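Local coordinates for biuret hydrolase (Pseudomonas sp., PDB 6C62), which hydrolyses 1-carboxybiuret to urea-1,3-dicarboxylate and ammonia in atrazine degradation, as the amidase-family subunit of a heterotetramer with AtzG, at residues A[278-283]-A[446-452]; A[372-376]-A[421-426]. Residues are numbered along the deposited sequence.

Contact 1: A[278-283]-A[446-452]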
ATOM      1  N   VAL A 278      26.610 -25.466  14.763  0.50 22.25           N
ATOM      2  CA  VAL A 278      27.714 -24.898  15.551  0.50 23.05           C
ATOM      3  C   VAL A 278      27.398 -23.527  16.070  0.50 21.46           C
ATOM      4  O   VAL A 278      27.769 -23.203  17.212  0.50 23.32           O
ATOM      5  CB  VAL A 278      29.083 -24.868  14.814  0.50 23.98           C
ATOM      6  CG1 VAL A 278      30.130 -24.192  15.688  0.50 22.75           C
ATOM      7  CG2 VAL A 278      29.501 -26.295  14.483  0.50 26.25           C
ATOM      8  N   ALA A 279      26.707 -22.713  15.274  1.00 21.40           N
ATOM      9  CA  ALA A 279      26.282 -21.376  15.767  1.00 20.45           C
ATOM     10  C   ALA A 279      25.311 -21.512  16.965  1.00 18.93           C
ATOM     11  O   ALA A 279      25.446 -20.817  17.953  1.00 19.88           O
ATOM     12  CB  ALA A 279      25.669 -20.549  14.644  1.00 20.73           C
ATOM     13  N   ALA A 280      24.356 -22.419  16.848  1.00 20.50           N
ATOM     14  CA  ALA A 280      23.369 -22.736  17.920  1.00 23.53           C
ATOM     15  C   ALA A 280      24.032 -23.166  19.243  1.00 23.33           C
ATOM     16  O   ALA A 280      23.706 -22.636  20.318  1.00 19.88           O
ATOM     17  CB  ALA A 280      22.417 -23.834  17.428  1.00 22.28           C
ATOM     18  N   LEU A 281      24.974 -24.105  19.138  0.50 25.04           N
ATOM     19  CA  LEU A 281      25.788 -24.539  20.301  0.50 25.99           C
ATOM     20  C   LEU A 281      26.509 -23.375  20.960  0.50 27.08           C
ATOM     21  O   LEU A 281      26.428 -23.198  22.183  0.50 27.65           O
ATOM     22  CB  LEU A 281      26.808 -25.611  19.900  0.50 26.33           C
ATOM     23  CG  LEU A 281      27.697 -26.290  20.966  0.50 26.52           C
ATOM     24  CD1 LEU A 281      26.918 -26.693  22.208  0.50 25.52           C
ATOM     25  CD2 LEU A 281      28.393 -27.481  20.308  0.50 24.95           C
ATOM     26  N   THR A 282      27.168 -22.546  20.158  1.00 25.82           N
ATOM     27  CA  THR A 282      27.880 -21.393  20.699  1.00 24.81           C
ATOM     28  C   THR A 282      26.965 -20.394  21.374  1.00 26.21           C
ATOM     29  O   THR A 282      27.341 -19.816  22.385  1.00 26.82           O
ATOM     30  CB  THR A 282      28.608 -20.641  19.580  1.00 27.07           C
ATOM     31  OG1 THR A 282      29.298 -21.590  18.764  1.00 25.80           O
ATOM     32  CG2 THR A 282      29.571 -19.603  20.151  1.00 27.98           C
ATOM     33  N   LEU A 283      25.772 -20.175  20.800  1.00 23.67           N
ATOM     34  CA  LEU A 283      24.793 -19.242  21.346  1.00 23.47           C
ATOM     35  C   LEU A 283      23.849 -19.819  22.391  1.00 24.64           C
ATOM     36  O   LEU A 283      22.989 -19.106  22.881  1.00 24.15           O
ATOM     37  CB  LEU A 283      23.944 -18.610  20.204  1.00 22.02           C
ATOM     38  CG  LEU A 283      24.800 -17.768  19.228  1.00 20.35           C
ATOM     39  CD1 LEU A 283      23.998 -17.389  18.006  1.00 22.08           C
ATOM     40  CD2 LEU A 283      25.316 -16.503  19.865  1.00 19.74           C
ATOM     41  N   VAL A 446      29.314 -12.312  19.882  1.00 18.04           N
ATOM     42  CA  VAL A 446      29.607 -13.570  20.566  1.00 19.65           C
ATOM     43  C   VAL A 446      30.162 -14.610  19.588  1.00 19.82           C
ATOM     44  O   VAL A 446      31.173 -15.267  19.902  1.00 21.63           O
ATOM     45  CB  VAL A 446      28.385 -14.149  21.303  1.00 20.93           C
ATOM     46  CG1 VAL A 446      28.663 -15.595  21.830  1.00 21.88           C
ATOM     47  CG2 VAL A 446      27.985 -13.218  22.436  1.00 21.35           C
ATOM     48  N   LEU A 447      29.573 -14.733  18.386  1.00 19.23           N
ATOM     49  CA  LEU A 447      30.139 -15.665  17.439  1.00 19.14           C
ATOM     50  C   LEU A 447      31.558 -15.283  17.040  1.00 18.38           C
ATOM     51  O   LEU A 447      32.411 -16.161  16.852  1.00 18.74           O
ATOM     52  CB  LEU A 447      29.255 -15.873  16.202  1.00 19.27           C
ATOM     53  CG  LEU A 447      27.885 -16.522  16.417  1.00 19.56           C
ATOM     54  CD1 LEU A 447      27.114 -16.601  15.098  1.00 19.18           C
ATOM     55  CD2 LEU A 447      27.955 -17.910  17.060  1.00 18.50           C
ATOM     56  N   GLN A 448      31.803 -13.988  16.855  1.00 17.48           N
ATOM     57  CA  GLN A 448      33.111 -13.509  16.486  1.00 17.69           C
ATOM     58  C   GLN A 448      34.162 -13.757  17.578  1.00 21.18           C
ATOM     59  O   GLN A 448      35.272 -14.204  17.272  1.00 21.91           O
ATOM     60  CB  GLN A 448      33.092 -12.010  16.138  1.00 17.18           C
ATOM     61  CG  GLN A 448      34.370 -11.558  15.415  1.00 18.47           C
ATOM     62  CD  GLN A 448      34.290 -10.111  15.011  1.00 19.08           C
ATOM     63  OE1 GLN A 448      33.902  -9.771  13.907  1.00 18.13           O
ATOM     64  NE2 GLN A 448      34.633  -9.252  15.936  1.00 18.55           N
ATOM     65  N   ASP A 449      33.794 -13.482  18.815  1.00 23.37           N
ATOM     66  CA  ASP A 449      34.714 -13.650  19.975  1.00 27.32           C
ATOM     67  C   ASP A 449      35.176 -15.094  20.167  1.00 27.92           C
ATOM     68  O   ASP A 449      36.304 -15.312  20.520  1.00 28.68           O
ATOM     69  CB  ASP A 449      34.070 -13.185  21.274  1.00 27.76           C
ATOM     70  CG  ASP A 449      33.953 -11.639  21.374  1.00 32.31           C
ATOM     71  OD1 ASP A 449      34.495 -10.849  20.535  1.00 34.17           O
ATOM     72  OD2 ASP A 449      33.274 -11.204  22.321  1.00 38.47           O
ATOM     73  N   THR A 450      34.302 -16.060  19.922  1.00 27.21           N
ATOM     74  CA  THR A 450      34.648 -17.448  20.069  1.00 28.46           C
ATOM     75  C   THR A 450      35.349 -17.995  18.845  1.00 28.55           C
ATOM     76  O   THR A 450      35.764 -19.120  18.853  1.00 28.18           O
ATOM     77  CB  THR A 450      33.413 -18.297  20.355  1.00 33.10           C
ATOM     78  OG1 THR A 450      32.564 -18.307  19.192  1.00 39.79           O
ATOM     79  CG2 THR A 450      32.657 -17.750  21.588  1.00 33.20           C
ATOM     80  N   GLY A 451      35.461 -17.241  17.758  1.00 27.40           N
ATOM     81  CA  GLY A 451      36.207 -17.731  16.589  1.00 25.54           C
ATOM     82  C   GLY A 451      35.375 -18.513  15.596  1.00 26.28           C
ATOM     83  O   GLY A 451      35.889 -18.880  14.535  1.00 27.91           O
ATOM     84  N   ILE A 452      34.084 -18.719  15.893  1.00 25.73           N
ATOM     85  CA  ILE A 452      33.149 -19.428  15.023  1.00 25.58           C
ATOM     86  C   ILE A 452      32.803 -18.644  13.738  1.00 23.48           C
ATOM     87  O   ILE A 452      32.692 -19.227  12.668  1.00 23.25           O
ATOM     88  CB  ILE A 452      31.843 -19.742  15.769  1.00 31.44           C
ATOM     89  CG1 ILE A 452      32.109 -20.744  16.927  1.00 35.90           C
ATOM     90  CG2 ILE A 452      30.779 -20.306  14.825  1.00 32.59           C
ATOM     91  CD1 ILE A 452      32.764 -22.044  16.480  1.00 38.41           C
TER
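Two helices of the amidase fold, 270-283 and 437-449, meet at their C-terminal turns, the second closing in a Schellman motif. Gly-451 takes the positive phi (89°) of that motif; a CB there would clash with the preceding carbonyl, so glycine suits the place. The chain then brings Ile-452 to the interface. Thr-282 is the central residue: its m rotamer sends OG1 back to Val-278 O (2.7 Å), satisfying it within its own helix, while CG2 approaches Thr-450 OG1 (3.4 Å) and Thr-282 OG1 also lies 3.5 Å from Ile-452 CG1. Leu-447 and Leu-283, both mt, have CA-to-CB bonds directed sideways, yet their ends come in: Leu-447 CD2 reaches Leu-283 CG (3.8 Å) and Leu-283 CD2 reaches Val-446 CG1 (4.0 Å). Small Ala-279 leaves room for Leu-447, and both pack on Val-428 of the underlying strand 426-432. Apolar packing joins the segments without a hydrogen bond. Val-278 (t) meets Ile-452, whose mm side chain brings CD1 to 3.5 Å from Val-278 CG1.

Contact 2: A[372-376]-A[421-426]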
ATOM      1  N   THR A 372      22.175 -19.449   3.083  1.00 13.50           N
ATOM      2  CA  THR A 372      22.004 -20.008   1.747  1.00 13.30           C
ATOM      3  C   THR A 372      21.938 -21.530   1.893  1.00 14.12           C
ATOM      4  O   THR A 372      22.446 -22.059   2.896  1.00 14.72           O
ATOM      5  CB  THR A 372      23.193 -19.631   0.817  1.00 13.41           C
ATOM      6  OG1 THR A 372      24.441 -19.919   1.474  1.00 13.69           O
ATOM      7  CG2 THR A 372      23.145 -18.202   0.445  1.00 13.50           C
ATOM      8  N   PRO A 373      21.279 -22.232   0.952  1.00 14.66           N
ATOM      9  CA  PRO A 373      21.126 -23.699   1.071  1.00 14.29           C
ATOM     10  C   PRO A 373      22.435 -24.458   0.900  1.00 14.60           C
ATOM     11  O   PRO A 373      22.598 -25.503   1.502  1.00 14.88           O
ATOM     12  CB  PRO A 373      20.147 -24.068  -0.029  1.00 15.87           C
ATOM     13  CG  PRO A 373      19.684 -22.807  -0.628  1.00 17.27           C
ATOM     14  CD  PRO A 373      20.583 -21.695  -0.214  1.00 15.18           C
ATOM     15  N   ILE A 374      23.353 -23.898   0.113  1.00 14.74           N
ATOM     16  CA  ILE A 374      24.658 -24.433  -0.155  1.00 16.08           C
ATOM     17  C   ILE A 374      25.690 -23.269  -0.269  1.00 15.43           C
ATOM     18  O   ILE A 374      25.310 -22.085  -0.363  1.00 14.71           O
ATOM     19  CB  ILE A 374      24.664 -25.183  -1.523  1.00 18.08           C
ATOM     20  CG1 ILE A 374      24.176 -24.271  -2.663  1.00 19.97           C
ATOM     21  CG2 ILE A 374      23.749 -26.403  -1.527  1.00 18.20           C
ATOM     22  CD1 ILE A 374      24.547 -24.746  -4.039  1.00 22.28           C
ATOM     23  N   SER A 375      26.969 -23.622  -0.305  0.50 13.93           N
ATOM     24  CA  SER A 375      28.043 -22.668  -0.604  0.50 14.00           C
ATOM     25  C   SER A 375      28.120 -22.368  -2.100  0.50 14.27           C
ATOM     26  O   SER A 375      27.404 -22.987  -2.894  0.50 15.14           O
ATOM     27  CB  SER A 375      29.377 -23.224  -0.108  0.50 13.71           C
ATOM     28  OG  SER A 375      29.374 -23.170   1.297  0.50 14.11           O
ATOM     29  N   ALA A 376      29.010 -21.456  -2.497  1.00 13.46           N
ATOM     30  CA  ALA A 376      29.002 -20.919  -3.826  1.00 13.92           C
ATOM     31  C   ALA A 376      29.129 -21.985  -4.932  1.00 15.80           C
ATOM     32  O   ALA A 376      30.092 -22.730  -4.934  1.00 16.37           O
ATOM     33  CB  ALA A 376      30.089 -19.882  -3.980  1.00 13.85           C
ATOM     34  N   ASN A 421      33.488 -29.205   3.101  1.00 32.78           N
ATOM     35  CA  ASN A 421      32.848 -28.254   2.173  1.00 31.23           C
ATOM     36  C   ASN A 421      33.793 -27.556   1.227  1.00 31.66           C
ATOM     37  O   ASN A 421      33.519 -26.418   0.791  1.00 31.14           O
ATOM     38  CB  ASN A 421      32.055 -27.252   3.016  1.00 28.03           C
ATOM     39  CG  ASN A 421      31.068 -26.448   2.216  1.00 24.17           C
ATOM     40  OD1 ASN A 421      30.272 -27.000   1.462  1.00 22.20           O
ATOM     41  ND2 ASN A 421      31.081 -25.148   2.404  1.00 20.97           N
ATOM     42  N   ASP A 422      34.898 -28.243   0.892  1.00 30.96           N
ATOM     43  CA  ASP A 422      35.927 -27.725  -0.053  1.00 31.74           C
ATOM     44  C   ASP A 422      36.550 -26.380   0.373  1.00 27.74           C
ATOM     45  O   ASP A 422      36.977 -25.583  -0.465  1.00 27.42           O
ATOM     46  CB  ASP A 422      35.388 -27.613  -1.481  1.00 36.85           C
ATOM     47  CG  ASP A 422      34.926 -28.947  -2.029  1.00 47.94           C
ATOM     48  OD1 ASP A 422      33.946 -29.468  -1.469  1.00 63.95           O
ATOM     49  OD2 ASP A 422      35.521 -29.484  -2.987  1.00 55.52           O
ATOM     50  N   GLY A 423      36.600 -26.140   1.675  1.00 27.10           N
ATOM     51  CA  GLY A 423      37.094 -24.876   2.214  1.00 26.24           C
ATOM     52  C   GLY A 423      36.247 -23.641   1.924  1.00 24.82           C
ATOM     53  O   GLY A 423      36.733 -22.541   2.145  1.00 26.21           O
ATOM     54  N   MET A 424      35.001 -23.795   1.446  1.00 20.92           N
ATOM     55  CA  MET A 424      34.160 -22.623   1.104  1.00 19.24           C
ATOM     56  C   MET A 424      33.302 -22.200   2.292  1.00 17.78           C
ATOM     57  O   MET A 424      32.877 -23.043   3.113  1.00 17.08           O
ATOM     58  CB  MET A 424      33.299 -22.894  -0.128  1.00 18.71           C
ATOM     59  CG  MET A 424      34.064 -23.086  -1.433  1.00 19.86           C
ATOM     60  SD  MET A 424      35.028 -21.645  -1.913  1.00 21.91           S
ATOM     61  CE  MET A 424      33.775 -20.515  -2.525  1.00 24.06           C
ATOM     62  N   PRO A 425      33.044 -20.889   2.417  1.00 16.71           N
ATOM     63  CA  PRO A 425      32.235 -20.473   3.567  1.00 15.78           C
ATOM     64  C   PRO A 425      30.699 -20.643   3.343  1.00 16.19           C
ATOM     65  O   PRO A 425      30.232 -20.882   2.230  1.00 15.01           O
ATOM     66  CB  PRO A 425      32.593 -18.994   3.722  1.00 16.40           C
ATOM     67  CG  PRO A 425      32.823 -18.556   2.337  1.00 16.49           C
ATOM     68  CD  PRO A 425      33.459 -19.747   1.598  1.00 17.15           C
ATOM     69  N   ILE A 426      29.965 -20.507   4.433  1.00 16.22           N
ATOM     70  CA  ILE A 426      28.519 -20.414   4.397  1.00 18.68           C
ATOM     71  C   ILE A 426      28.070 -19.587   5.580  1.00 16.77           C
ATOM     72  O   ILE A 426      28.660 -19.637   6.643  1.00 19.17           O
ATOM     73  CB  ILE A 426      27.869 -21.808   4.293  1.00 19.84           C
ATOM     74  CG1 ILE A 426      26.482 -21.717   3.698  1.00 21.82           C
ATOM     75  CG2 ILE A 426      27.860 -22.480   5.639  1.00 21.81           C
ATOM     76  CD1 ILE A 426      25.932 -23.061   3.272  1.00 22.34           C
TER
HETATM   77  O   HOH W   1      27.619 -26.445   0.370  1.00 19.12           O
HETATM   78  O   HOH W   2      30.704 -20.084  -0.356  1.00 10.99           O
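A type I' beta turn, Asn-421 to Met-424, leads into strand 426-432 of the amidase sheet and packs against the irregular segment that follows strand 366-370. Thr-372 begins that segment; its OG1 donates to Ile-374 O (3.0 Å), is also hydrogen-bonded to Ser-180, and touches Ile-426 CG1 at 3.5 Å. The CA-to-CB bonds of Pro-373 and Ile-374 point away, so it is backbone that faces Ile-426, with Ile-374 C 3.6 Å from Ile-426 CD1. Ser-375 is the polar centre. Small enough to fit close to the turn, it donates through OG to Pro-425 O (2.6 Å) and accepts from Asn-421 ND2 (2.8 Å). An amide suits position 421 because ND2 also reaches Met-424 O (2.9 Å), while OD1 accepts from a water bound to Ser-375 N. At Ala-376 the methyl leaves space for the long, unbranched side chain of Met-424, whose CE lies 4.0 Å from Ala-376 CB. A second water accepts from Ala-376 N (3.1 Å) and donates to Pro-425 O (2.7 Å).

In the fold
Both contacts lie beside interior strand 426-432 of the mixed sheet and are linked through it and helix 270-283, each holding residues of one contact and packing on the other. Contact 1 uses the last residues of the helix, whose Ala-279 and Leu-283 pack on Val-428 and Leu-430; in contact 2, Ile-426 at the start of the same strand touches Ala-272 and Ala-275 earlier in the helix. The centres are 18 Å apart and the nearest atoms about 7 Å. Contact 1 lies away from the active-site residues; in contact 2 the side chain of Thr-372 is about 10 Å from that of Ser-174, the acyl-ester nucleophile inferred by similarity, and packs on helix 176-182, which follows that serine.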